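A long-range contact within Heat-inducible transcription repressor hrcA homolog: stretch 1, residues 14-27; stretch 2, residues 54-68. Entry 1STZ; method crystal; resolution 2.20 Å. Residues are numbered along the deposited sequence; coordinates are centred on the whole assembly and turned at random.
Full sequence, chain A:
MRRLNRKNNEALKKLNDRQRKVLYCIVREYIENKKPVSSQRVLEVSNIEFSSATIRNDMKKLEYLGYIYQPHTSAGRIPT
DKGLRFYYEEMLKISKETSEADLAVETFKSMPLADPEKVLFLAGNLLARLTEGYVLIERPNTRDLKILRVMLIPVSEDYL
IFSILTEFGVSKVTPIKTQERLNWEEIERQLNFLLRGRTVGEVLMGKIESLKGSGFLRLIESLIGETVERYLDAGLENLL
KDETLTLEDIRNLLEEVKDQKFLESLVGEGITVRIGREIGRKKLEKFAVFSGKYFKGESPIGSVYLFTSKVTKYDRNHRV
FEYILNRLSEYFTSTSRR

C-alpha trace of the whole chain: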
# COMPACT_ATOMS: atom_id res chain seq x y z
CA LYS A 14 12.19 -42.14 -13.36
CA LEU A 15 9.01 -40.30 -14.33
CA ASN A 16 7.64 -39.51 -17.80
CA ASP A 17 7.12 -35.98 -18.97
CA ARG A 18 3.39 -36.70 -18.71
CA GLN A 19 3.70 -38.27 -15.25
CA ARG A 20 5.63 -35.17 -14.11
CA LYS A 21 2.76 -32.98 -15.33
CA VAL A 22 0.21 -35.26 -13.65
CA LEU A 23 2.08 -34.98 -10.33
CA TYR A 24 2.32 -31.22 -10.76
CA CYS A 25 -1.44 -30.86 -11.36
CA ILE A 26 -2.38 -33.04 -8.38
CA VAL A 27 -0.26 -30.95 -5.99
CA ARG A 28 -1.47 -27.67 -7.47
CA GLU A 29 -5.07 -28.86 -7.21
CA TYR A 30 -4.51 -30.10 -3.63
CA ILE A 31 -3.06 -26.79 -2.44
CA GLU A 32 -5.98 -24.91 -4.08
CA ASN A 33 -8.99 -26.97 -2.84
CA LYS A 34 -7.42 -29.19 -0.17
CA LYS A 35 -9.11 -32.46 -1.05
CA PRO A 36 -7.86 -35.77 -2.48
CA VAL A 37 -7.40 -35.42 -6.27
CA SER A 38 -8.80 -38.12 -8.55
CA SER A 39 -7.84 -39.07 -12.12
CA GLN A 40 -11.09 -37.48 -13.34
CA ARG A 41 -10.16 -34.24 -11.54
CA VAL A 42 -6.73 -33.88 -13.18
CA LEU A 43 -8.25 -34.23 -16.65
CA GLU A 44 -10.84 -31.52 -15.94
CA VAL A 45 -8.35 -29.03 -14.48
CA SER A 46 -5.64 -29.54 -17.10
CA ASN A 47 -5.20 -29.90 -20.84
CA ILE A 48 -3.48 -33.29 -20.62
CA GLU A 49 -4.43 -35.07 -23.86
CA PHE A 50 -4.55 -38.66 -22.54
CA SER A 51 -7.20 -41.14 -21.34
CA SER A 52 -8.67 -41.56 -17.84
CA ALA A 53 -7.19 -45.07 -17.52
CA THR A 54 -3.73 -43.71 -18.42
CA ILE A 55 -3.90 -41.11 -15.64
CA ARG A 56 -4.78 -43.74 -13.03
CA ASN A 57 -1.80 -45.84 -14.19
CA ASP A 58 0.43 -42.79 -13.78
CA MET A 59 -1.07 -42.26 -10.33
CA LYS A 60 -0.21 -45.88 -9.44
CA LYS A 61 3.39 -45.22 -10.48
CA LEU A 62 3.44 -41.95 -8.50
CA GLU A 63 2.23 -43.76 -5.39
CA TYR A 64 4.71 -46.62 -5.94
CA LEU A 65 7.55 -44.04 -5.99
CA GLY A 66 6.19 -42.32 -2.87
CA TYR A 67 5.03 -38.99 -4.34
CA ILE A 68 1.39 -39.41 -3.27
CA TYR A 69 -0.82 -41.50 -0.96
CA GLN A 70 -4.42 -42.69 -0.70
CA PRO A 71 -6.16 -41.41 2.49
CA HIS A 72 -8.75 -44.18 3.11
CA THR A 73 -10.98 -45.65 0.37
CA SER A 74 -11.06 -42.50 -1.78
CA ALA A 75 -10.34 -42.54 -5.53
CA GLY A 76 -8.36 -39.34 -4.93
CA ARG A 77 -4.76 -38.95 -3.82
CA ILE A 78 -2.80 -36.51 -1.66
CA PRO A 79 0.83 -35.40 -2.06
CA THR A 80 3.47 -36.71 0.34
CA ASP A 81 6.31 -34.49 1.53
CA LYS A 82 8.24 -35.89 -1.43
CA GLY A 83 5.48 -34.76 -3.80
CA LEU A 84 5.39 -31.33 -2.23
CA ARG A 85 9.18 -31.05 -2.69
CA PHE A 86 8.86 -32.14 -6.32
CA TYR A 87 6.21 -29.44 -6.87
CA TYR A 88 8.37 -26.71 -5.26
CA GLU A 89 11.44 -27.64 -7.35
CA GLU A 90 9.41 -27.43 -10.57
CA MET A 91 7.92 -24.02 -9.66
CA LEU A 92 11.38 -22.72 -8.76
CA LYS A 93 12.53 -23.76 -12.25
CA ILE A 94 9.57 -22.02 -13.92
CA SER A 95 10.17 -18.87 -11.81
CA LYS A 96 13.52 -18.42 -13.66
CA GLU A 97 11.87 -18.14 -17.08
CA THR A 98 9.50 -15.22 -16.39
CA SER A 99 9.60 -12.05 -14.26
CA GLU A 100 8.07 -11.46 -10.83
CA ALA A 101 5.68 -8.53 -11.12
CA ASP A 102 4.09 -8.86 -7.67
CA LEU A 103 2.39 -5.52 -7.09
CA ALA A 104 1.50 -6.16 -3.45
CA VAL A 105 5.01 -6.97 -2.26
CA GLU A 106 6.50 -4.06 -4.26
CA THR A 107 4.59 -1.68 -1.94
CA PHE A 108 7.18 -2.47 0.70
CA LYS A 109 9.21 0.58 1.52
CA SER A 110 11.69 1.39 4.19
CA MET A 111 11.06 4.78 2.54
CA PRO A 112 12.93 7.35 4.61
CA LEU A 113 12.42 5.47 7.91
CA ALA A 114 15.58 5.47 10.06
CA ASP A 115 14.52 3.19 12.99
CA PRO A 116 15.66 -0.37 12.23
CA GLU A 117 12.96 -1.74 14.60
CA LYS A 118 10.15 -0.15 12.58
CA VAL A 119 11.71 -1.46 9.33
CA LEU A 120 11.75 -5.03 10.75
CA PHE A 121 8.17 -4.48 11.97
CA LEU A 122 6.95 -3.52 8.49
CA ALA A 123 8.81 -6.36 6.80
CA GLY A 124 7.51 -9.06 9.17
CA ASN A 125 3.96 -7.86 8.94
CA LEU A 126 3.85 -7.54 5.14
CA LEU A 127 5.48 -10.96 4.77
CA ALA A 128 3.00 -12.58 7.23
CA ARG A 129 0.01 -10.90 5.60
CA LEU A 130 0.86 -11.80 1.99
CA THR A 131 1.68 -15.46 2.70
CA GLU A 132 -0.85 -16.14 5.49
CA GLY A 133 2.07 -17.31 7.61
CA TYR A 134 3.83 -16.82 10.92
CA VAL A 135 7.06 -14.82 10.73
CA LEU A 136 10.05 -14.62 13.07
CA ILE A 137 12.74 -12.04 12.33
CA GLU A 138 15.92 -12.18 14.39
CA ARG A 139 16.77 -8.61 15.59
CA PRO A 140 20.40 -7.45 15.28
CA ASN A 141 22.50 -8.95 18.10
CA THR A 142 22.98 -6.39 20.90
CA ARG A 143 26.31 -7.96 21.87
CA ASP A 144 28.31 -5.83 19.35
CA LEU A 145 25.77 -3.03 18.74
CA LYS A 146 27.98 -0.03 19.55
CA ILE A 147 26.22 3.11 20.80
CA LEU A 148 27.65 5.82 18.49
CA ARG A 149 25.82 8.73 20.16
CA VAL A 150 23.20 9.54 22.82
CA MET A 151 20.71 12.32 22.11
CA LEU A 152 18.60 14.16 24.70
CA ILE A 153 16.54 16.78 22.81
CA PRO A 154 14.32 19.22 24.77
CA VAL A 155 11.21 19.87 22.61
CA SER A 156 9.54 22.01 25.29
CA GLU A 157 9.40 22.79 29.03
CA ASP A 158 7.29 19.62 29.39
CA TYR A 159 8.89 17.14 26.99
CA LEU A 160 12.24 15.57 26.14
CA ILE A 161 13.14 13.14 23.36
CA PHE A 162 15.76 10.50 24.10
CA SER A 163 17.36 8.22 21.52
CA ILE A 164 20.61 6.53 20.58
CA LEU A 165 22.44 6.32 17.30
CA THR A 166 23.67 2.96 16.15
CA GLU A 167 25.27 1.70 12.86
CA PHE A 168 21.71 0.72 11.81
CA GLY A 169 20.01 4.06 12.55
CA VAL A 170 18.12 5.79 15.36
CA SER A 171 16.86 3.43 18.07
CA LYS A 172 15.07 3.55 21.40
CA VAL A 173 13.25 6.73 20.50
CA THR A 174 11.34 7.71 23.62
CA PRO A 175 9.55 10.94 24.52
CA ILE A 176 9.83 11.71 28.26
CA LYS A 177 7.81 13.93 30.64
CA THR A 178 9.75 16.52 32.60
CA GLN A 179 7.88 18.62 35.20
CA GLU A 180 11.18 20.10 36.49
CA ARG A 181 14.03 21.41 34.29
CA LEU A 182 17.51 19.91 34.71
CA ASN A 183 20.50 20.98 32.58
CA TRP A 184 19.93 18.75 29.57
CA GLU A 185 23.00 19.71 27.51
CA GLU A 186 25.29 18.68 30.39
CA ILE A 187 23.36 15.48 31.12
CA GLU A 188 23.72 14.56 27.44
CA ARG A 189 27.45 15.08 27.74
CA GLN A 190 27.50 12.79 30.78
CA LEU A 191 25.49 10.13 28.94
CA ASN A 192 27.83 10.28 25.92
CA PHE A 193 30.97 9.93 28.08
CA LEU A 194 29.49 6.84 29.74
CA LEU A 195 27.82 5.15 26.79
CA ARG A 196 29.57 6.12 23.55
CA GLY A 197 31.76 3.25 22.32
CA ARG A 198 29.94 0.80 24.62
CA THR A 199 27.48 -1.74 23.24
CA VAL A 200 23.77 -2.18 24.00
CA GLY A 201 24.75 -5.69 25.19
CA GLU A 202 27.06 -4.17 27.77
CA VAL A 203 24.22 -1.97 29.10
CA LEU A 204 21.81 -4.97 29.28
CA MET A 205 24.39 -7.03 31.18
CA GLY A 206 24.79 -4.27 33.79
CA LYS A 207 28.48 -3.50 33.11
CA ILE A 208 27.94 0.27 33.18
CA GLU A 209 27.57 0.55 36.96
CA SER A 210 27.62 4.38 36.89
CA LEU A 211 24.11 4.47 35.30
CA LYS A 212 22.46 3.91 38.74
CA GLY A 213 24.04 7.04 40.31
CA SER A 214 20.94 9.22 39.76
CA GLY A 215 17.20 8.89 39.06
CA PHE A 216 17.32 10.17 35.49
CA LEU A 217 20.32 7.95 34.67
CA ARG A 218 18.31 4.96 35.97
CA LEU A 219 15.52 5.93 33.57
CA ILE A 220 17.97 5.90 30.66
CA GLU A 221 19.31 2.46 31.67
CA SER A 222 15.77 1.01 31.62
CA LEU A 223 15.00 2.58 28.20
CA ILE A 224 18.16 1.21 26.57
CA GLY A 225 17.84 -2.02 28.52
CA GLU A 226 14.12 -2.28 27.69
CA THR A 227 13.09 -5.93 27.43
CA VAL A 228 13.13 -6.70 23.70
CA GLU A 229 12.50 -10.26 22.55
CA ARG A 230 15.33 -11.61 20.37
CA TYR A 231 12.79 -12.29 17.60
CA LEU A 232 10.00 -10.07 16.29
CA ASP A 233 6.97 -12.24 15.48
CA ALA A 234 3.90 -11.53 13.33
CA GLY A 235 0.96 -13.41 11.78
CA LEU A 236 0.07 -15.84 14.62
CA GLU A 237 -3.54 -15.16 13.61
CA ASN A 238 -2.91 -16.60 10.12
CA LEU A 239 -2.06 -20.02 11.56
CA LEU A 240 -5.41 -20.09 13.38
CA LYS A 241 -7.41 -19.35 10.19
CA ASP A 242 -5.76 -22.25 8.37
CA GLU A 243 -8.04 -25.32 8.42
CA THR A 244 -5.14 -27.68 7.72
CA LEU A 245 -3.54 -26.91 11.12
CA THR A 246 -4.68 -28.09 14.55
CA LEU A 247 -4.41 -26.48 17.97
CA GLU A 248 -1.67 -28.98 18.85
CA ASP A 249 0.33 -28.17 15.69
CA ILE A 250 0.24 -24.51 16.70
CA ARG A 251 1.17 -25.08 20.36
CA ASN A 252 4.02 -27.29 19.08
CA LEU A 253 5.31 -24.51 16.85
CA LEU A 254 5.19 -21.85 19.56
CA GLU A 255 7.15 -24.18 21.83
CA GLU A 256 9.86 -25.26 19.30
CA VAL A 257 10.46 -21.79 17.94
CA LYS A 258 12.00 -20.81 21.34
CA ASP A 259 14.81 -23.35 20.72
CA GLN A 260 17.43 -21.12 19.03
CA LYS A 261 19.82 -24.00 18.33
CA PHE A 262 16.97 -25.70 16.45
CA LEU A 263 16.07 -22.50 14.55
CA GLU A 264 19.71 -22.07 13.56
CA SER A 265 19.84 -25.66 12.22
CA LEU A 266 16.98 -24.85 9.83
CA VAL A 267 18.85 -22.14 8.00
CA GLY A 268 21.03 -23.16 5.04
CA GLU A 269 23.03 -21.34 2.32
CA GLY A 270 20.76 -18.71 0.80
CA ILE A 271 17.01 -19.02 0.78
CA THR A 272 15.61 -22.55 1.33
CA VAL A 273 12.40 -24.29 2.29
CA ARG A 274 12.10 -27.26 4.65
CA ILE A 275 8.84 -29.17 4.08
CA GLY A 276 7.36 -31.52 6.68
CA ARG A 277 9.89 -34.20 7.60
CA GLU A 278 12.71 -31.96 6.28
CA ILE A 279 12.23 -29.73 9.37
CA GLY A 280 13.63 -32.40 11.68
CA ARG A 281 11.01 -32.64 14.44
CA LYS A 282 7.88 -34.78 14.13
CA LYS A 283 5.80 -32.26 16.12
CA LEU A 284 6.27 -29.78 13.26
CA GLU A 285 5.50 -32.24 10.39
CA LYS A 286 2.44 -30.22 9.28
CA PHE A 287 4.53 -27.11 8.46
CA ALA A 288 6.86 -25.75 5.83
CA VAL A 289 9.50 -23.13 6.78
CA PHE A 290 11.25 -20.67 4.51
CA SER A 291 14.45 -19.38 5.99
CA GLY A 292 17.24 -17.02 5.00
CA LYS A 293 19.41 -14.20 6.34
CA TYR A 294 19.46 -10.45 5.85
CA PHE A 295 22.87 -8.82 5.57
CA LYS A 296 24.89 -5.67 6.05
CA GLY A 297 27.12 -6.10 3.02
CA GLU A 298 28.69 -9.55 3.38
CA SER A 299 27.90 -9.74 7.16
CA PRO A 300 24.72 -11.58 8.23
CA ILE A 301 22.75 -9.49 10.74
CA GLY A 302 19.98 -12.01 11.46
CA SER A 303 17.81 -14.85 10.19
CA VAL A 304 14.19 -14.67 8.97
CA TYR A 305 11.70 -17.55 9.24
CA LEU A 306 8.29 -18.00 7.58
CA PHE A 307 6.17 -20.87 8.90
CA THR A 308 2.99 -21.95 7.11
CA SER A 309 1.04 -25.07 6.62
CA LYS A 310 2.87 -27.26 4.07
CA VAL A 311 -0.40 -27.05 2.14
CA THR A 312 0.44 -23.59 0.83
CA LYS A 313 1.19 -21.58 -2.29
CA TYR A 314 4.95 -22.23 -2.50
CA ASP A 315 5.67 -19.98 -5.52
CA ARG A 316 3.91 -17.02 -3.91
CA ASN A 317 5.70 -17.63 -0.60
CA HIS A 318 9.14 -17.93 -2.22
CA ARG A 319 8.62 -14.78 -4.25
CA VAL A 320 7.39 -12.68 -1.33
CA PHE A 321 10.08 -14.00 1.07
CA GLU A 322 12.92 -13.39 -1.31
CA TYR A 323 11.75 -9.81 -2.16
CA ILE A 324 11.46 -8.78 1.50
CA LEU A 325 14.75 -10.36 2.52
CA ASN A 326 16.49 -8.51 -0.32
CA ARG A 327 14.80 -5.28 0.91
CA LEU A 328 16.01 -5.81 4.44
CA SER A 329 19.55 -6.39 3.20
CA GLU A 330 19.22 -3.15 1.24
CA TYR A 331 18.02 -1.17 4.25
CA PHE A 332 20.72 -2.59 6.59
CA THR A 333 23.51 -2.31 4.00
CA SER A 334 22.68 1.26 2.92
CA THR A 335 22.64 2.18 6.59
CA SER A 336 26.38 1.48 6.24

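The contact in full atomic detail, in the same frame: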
# COMPACT_ATOMS: atom_id res chain seq x y z
N LYS A 14 12.49 -43.60 -13.42
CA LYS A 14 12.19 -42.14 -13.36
C LYS A 14 10.81 -41.89 -13.95
O LYS A 14 10.17 -42.81 -14.43
CB LYS A 14 13.26 -41.34 -14.11
CG LYS A 14 14.62 -41.37 -13.40
CD LYS A 14 15.68 -40.54 -14.13
CE LYS A 14 15.38 -39.03 -14.07
NZ LYS A 14 15.03 -38.55 -12.70
N LEU A 15 10.35 -40.65 -13.87
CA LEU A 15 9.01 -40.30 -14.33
C LEU A 15 9.04 -39.86 -15.79
O LEU A 15 10.05 -39.37 -16.27
CB LEU A 15 8.42 -39.19 -13.45
CG LEU A 15 8.19 -39.49 -11.97
CD1 LEU A 15 7.75 -38.23 -11.24
CD2 LEU A 15 7.15 -40.57 -11.79
N ASN A 16 7.91 -40.06 -16.46
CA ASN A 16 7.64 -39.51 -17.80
C ASN A 16 7.56 -38.01 -17.73
O ASN A 16 7.50 -37.43 -16.65
CB ASN A 16 6.26 -39.97 -18.30
CG ASN A 16 6.32 -41.19 -19.13
OD1 ASN A 16 6.89 -41.17 -20.21
ND2 ASN A 16 5.71 -42.27 -18.66
N ASP A 17 7.51 -37.37 -18.90
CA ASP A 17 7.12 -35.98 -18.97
C ASP A 17 5.67 -35.83 -18.54
O ASP A 17 5.34 -34.95 -17.77
CB ASP A 17 7.32 -35.43 -20.39
CG ASP A 17 8.30 -34.27 -20.44
OD1 ASP A 17 9.18 -34.20 -19.55
OD2 ASP A 17 8.26 -33.39 -21.33
N ARG A 18 4.81 -36.72 -19.05
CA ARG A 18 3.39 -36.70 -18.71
C ARG A 18 3.14 -36.94 -17.22
O ARG A 18 2.34 -36.25 -16.60
CB ARG A 18 2.63 -37.75 -19.52
CG ARG A 18 1.13 -37.79 -19.24
CD ARG A 18 0.43 -39.01 -19.84
NE ARG A 18 1.05 -40.24 -19.38
CZ ARG A 18 1.58 -41.18 -20.16
NH1 ARG A 18 1.60 -41.06 -21.49
NH2 ARG A 18 2.12 -42.25 -19.59
N GLN A 19 3.84 -37.92 -16.67
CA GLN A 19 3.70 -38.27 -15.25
C GLN A 19 4.16 -37.11 -14.35
O GLN A 19 3.61 -36.89 -13.27
CB GLN A 19 4.48 -39.56 -14.95
CG GLN A 19 3.83 -40.80 -15.59
CD GLN A 19 4.76 -42.00 -15.73
OE1 GLN A 19 5.96 -41.90 -15.52
NE2 GLN A 19 4.18 -43.13 -16.09
N ARG A 20 5.17 -36.37 -14.80
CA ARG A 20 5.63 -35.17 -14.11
C ARG A 20 4.52 -34.13 -14.09
O ARG A 20 4.25 -33.53 -13.07
CB ARG A 20 6.89 -34.60 -14.79
CG ARG A 20 8.21 -35.25 -14.35
CD ARG A 20 9.45 -34.58 -14.93
NE ARG A 20 10.47 -35.57 -15.31
CZ ARG A 20 11.27 -36.21 -14.45
NH1 ARG A 20 11.21 -35.95 -13.14
NH2 ARG A 20 12.15 -37.11 -14.89
N LYS A 21 3.86 -33.93 -15.23
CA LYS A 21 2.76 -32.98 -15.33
C LYS A 21 1.59 -33.43 -14.48
O LYS A 21 0.97 -32.62 -13.82
CB LYS A 21 2.34 -32.78 -16.78
CG LYS A 21 3.46 -32.20 -17.66
CD LYS A 21 3.05 -30.90 -18.37
CE LYS A 21 2.27 -31.15 -19.66
NZ LYS A 21 2.35 -29.99 -20.61
N VAL A 22 1.30 -34.73 -14.47
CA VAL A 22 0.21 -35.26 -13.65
C VAL A 22 0.48 -35.00 -12.15
O VAL A 22 -0.42 -34.64 -11.40
CB VAL A 22 -0.00 -36.77 -13.89
CG1 VAL A 22 -1.02 -37.33 -12.90
CG2 VAL A 22 -0.46 -37.04 -15.32
N LEU A 23 1.72 -35.18 -11.72
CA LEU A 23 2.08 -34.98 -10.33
C LEU A 23 1.94 -33.50 -9.99
O LEU A 23 1.44 -33.13 -8.93
CB LEU A 23 3.51 -35.43 -10.07
CG LEU A 23 3.91 -35.90 -8.67
CD1 LEU A 23 5.39 -35.62 -8.40
CD2 LEU A 23 3.05 -35.38 -7.55
N TYR A 24 2.39 -32.66 -10.91
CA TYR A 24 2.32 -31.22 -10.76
C TYR A 24 0.87 -30.76 -10.60
O TYR A 24 0.56 -29.97 -9.71
CB TYR A 24 2.97 -30.57 -11.98
CG TYR A 24 3.06 -29.09 -11.89
CD1 TYR A 24 2.19 -28.28 -12.60
CD2 TYR A 24 4.02 -28.49 -11.09
CE1 TYR A 24 2.29 -26.92 -12.53
CE2 TYR A 24 4.11 -27.13 -11.01
CZ TYR A 24 3.25 -26.35 -11.73
OH TYR A 24 3.34 -25.00 -11.63
N CYS A 25 -0.03 -31.28 -11.43
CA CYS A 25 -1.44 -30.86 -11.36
C CYS A 25 -2.10 -31.29 -10.06
O CYS A 25 -2.84 -30.51 -9.47
CB CYS A 25 -2.23 -31.37 -12.56
SG CYS A 25 -1.95 -30.36 -14.02
N ILE A 26 -1.83 -32.52 -9.62
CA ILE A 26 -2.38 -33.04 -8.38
C ILE A 26 -2.02 -32.13 -7.21
O ILE A 26 -2.90 -31.72 -6.45
CB ILE A 26 -1.85 -34.49 -8.12
CG1 ILE A 26 -2.56 -35.48 -9.05
CG2 ILE A 26 -2.05 -34.92 -6.66
CD1 ILE A 26 -1.80 -36.77 -9.28
N VAL A 27 -0.74 -31.80 -7.07
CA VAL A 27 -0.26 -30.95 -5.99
C VAL A 27 -0.85 -29.56 -6.07
O VAL A 27 -1.29 -29.01 -5.07
CB VAL A 27 1.29 -30.86 -5.98
CG1 VAL A 27 1.75 -29.95 -4.86
CG2 VAL A 27 1.91 -32.24 -5.78
N THR A 54 -5.15 -44.03 -18.37
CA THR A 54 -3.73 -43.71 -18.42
C THR A 54 -3.31 -42.88 -17.22
O THR A 54 -2.20 -43.06 -16.72
CB THR A 54 -3.40 -42.94 -19.73
OG1 THR A 54 -3.69 -43.76 -20.87
CG2 THR A 54 -1.90 -42.65 -19.85
N ILE A 55 -4.19 -41.99 -16.78
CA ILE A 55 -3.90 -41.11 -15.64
C ILE A 55 -3.86 -41.91 -14.34
O ILE A 55 -3.04 -41.63 -13.48
CB ILE A 55 -4.96 -39.98 -15.52
CG1 ILE A 55 -4.98 -39.10 -16.79
CG2 ILE A 55 -4.70 -39.12 -14.29
CD1 ILE A 55 -3.74 -38.28 -17.04
N ARG A 56 -4.76 -42.87 -14.20
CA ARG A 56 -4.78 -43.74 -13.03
C ARG A 56 -3.51 -44.60 -12.95
O ARG A 56 -3.00 -44.83 -11.86
CB ARG A 56 -6.00 -44.66 -13.05
CG ARG A 56 -7.33 -43.97 -12.79
CD ARG A 56 -8.52 -44.93 -12.86
NE ARG A 56 -8.30 -46.08 -11.98
CZ ARG A 56 -8.45 -47.37 -12.30
NH1 ARG A 56 -8.88 -47.74 -13.50
NH2 ARG A 56 -8.19 -48.29 -11.38
N ASN A 57 -3.04 -45.06 -14.10
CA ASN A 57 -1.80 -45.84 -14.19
C ASN A 57 -0.59 -45.01 -13.80
O ASN A 57 0.36 -45.52 -13.23
CB ASN A 57 -1.59 -46.38 -15.61
CG ASN A 57 -2.35 -47.66 -15.87
OD1 ASN A 57 -3.25 -47.71 -16.71
ND2 ASN A 57 -1.98 -48.72 -15.15
N ASP A 58 -0.62 -43.73 -14.16
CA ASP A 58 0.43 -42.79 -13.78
C ASP A 58 0.37 -42.54 -12.28
O ASP A 58 1.41 -42.42 -11.64
CB ASP A 58 0.27 -41.46 -14.52
CG ASP A 58 0.43 -41.60 -16.01
OD1 ASP A 58 1.00 -42.62 -16.46
OD2 ASP A 58 -0.01 -40.75 -16.81
N MET A 59 -0.84 -42.47 -11.75
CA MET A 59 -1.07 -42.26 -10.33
C MET A 59 -0.66 -43.47 -9.49
O MET A 59 -0.30 -43.32 -8.32
CB MET A 59 -2.53 -41.89 -10.07
CG MET A 59 -2.84 -40.43 -10.44
SD MET A 59 -4.57 -40.00 -10.49
CE MET A 59 -4.85 -39.70 -8.79
N LYS A 60 -0.70 -44.66 -10.09
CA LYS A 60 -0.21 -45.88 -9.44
C LYS A 60 1.31 -45.82 -9.35
O LYS A 60 1.90 -46.12 -8.31
CB LYS A 60 -0.66 -47.13 -10.21
CG LYS A 60 -1.59 -48.07 -9.43
CD LYS A 60 -3.04 -47.57 -9.40
CE LYS A 60 -3.30 -46.62 -8.23
NZ LYS A 60 -3.38 -45.17 -8.66
N LYS A 61 1.95 -45.41 -10.45
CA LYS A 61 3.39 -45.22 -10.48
C LYS A 61 3.85 -44.14 -9.50
O LYS A 61 4.87 -44.28 -8.84
CB LYS A 61 3.86 -44.89 -11.90
CG LYS A 61 5.37 -44.78 -12.05
CD LYS A 61 5.77 -44.71 -13.53
CE LYS A 61 7.25 -45.01 -13.74
NZ LYS A 61 7.63 -44.96 -15.18
N LEU A 62 3.08 -43.06 -9.38
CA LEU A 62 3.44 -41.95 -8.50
C LEU A 62 3.40 -42.39 -7.04
O LEU A 62 4.25 -42.00 -6.22
CB LEU A 62 2.49 -40.78 -8.72
CG LEU A 62 2.70 -39.99 -10.02
CD1 LEU A 62 1.60 -38.96 -10.19
CD2 LEU A 62 4.07 -39.34 -10.06
N GLU A 63 2.39 -43.18 -6.71
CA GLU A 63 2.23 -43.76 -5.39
C GLU A 63 3.30 -44.83 -5.09
O GLU A 63 3.81 -44.91 -3.98
CB GLU A 63 0.85 -44.39 -5.27
CG GLU A 63 0.64 -45.13 -3.98
CD GLU A 63 -0.81 -45.37 -3.66
OE1 GLU A 63 -1.10 -45.71 -2.50
OE2 GLU A 63 -1.66 -45.24 -4.58
N TYR A 64 3.65 -45.63 -6.09
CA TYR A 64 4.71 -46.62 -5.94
C TYR A 64 6.06 -45.95 -5.63
O TYR A 64 6.86 -46.50 -4.87
CB TYR A 64 4.79 -47.49 -7.22
CG TYR A 64 5.85 -48.56 -7.17
CD1 TYR A 64 5.56 -49.84 -6.72
CD2 TYR A 64 7.15 -48.28 -7.58
CE1 TYR A 64 6.55 -50.82 -6.68
CE2 TYR A 64 8.15 -49.26 -7.55
CZ TYR A 64 7.84 -50.52 -7.08
OH TYR A 64 8.82 -51.48 -7.04
N LEU A 65 6.30 -44.77 -6.20
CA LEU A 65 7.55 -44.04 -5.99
C LEU A 65 7.49 -43.09 -4.79
O LEU A 65 8.48 -42.43 -4.47
CB LEU A 65 7.93 -43.27 -7.24
CG LEU A 65 8.21 -44.13 -8.48
CD1 LEU A 65 8.52 -43.23 -9.66
CD2 LEU A 65 9.34 -45.11 -8.23
N GLY A 66 6.34 -43.02 -4.14
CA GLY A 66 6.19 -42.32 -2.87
C GLY A 66 5.85 -40.85 -2.95
O GLY A 66 6.02 -40.14 -1.96
N TYR A 67 5.37 -40.39 -4.10
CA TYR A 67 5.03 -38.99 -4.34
C TYR A 67 3.65 -38.61 -3.81
O TYR A 67 3.40 -37.43 -3.52
CB TYR A 67 5.11 -38.66 -5.83
CG TYR A 67 6.52 -38.59 -6.36
CD1 TYR A 67 7.02 -39.55 -7.23
CD2 TYR A 67 7.37 -37.56 -5.97
CE1 TYR A 67 8.33 -39.48 -7.70
CE2 TYR A 67 8.67 -37.49 -6.44
CZ TYR A 67 9.14 -38.43 -7.29
OH TYR A 67 10.43 -38.34 -7.73
N ILE A 68 2.77 -39.60 -3.70
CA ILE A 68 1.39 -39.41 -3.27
C ILE A 68 0.88 -40.61 -2.47
O ILE A 68 1.42 -41.71 -2.58
CB ILE A 68 0.47 -39.20 -4.48
CG1 ILE A 68 0.48 -40.42 -5.41
CG2 ILE A 68 0.87 -37.94 -5.25
CD1 ILE A 68 -0.54 -40.33 -6.56

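Two helices, 17-27 and 54-64, cross nearly at right angles (81°, axes 9.9 Å apart at closest approach) and are held by an interlocked aliphatic core with a buried carboxylate beside it, 753 Å² being buried between the two stretches, both sides summed. The packing is reciprocal: Val22 sits among Ile55, Asp58, Met59 and Leu62, while Leu62 sits among Gln19, Val22, Leu23 and Ile26. Val22, pointing toward the other helix, puts its CG2 3.9 Å from Ile55 CD1; the longer Leu62 reaches both Leu23 CG from its CD2 (3.7 Å) and Ile26 CD1 from its CD1 (4.1 Å).

Asp58 is buried, and its charge is answered from the other helix. Arg18 NE donates to Asp58 OD2 at 2.8 Å in a salt bridge, backed by a weak bond from Arg18 NH2 to Asp58 OD1 (3.3 Å), and Gln19 NE2 donates to Asp58 OD1 at 3.2 Å. The amide of Gln19 works twice, because its OE1 accepts from Asn16 N at 2.8 Å, tying the helix start to the contact. Thr54 CG2 covers one face of the Arg18 guanidinium, 3.8 Å from CZ.

Beyond the second helix, after the Schellman turn at Gly66, whose positive phi favours glycine, Tyr67 returns to the core: Leu23 CD1 makes an off-centre CH-pi contact, 4.1 Å from its ring centroid.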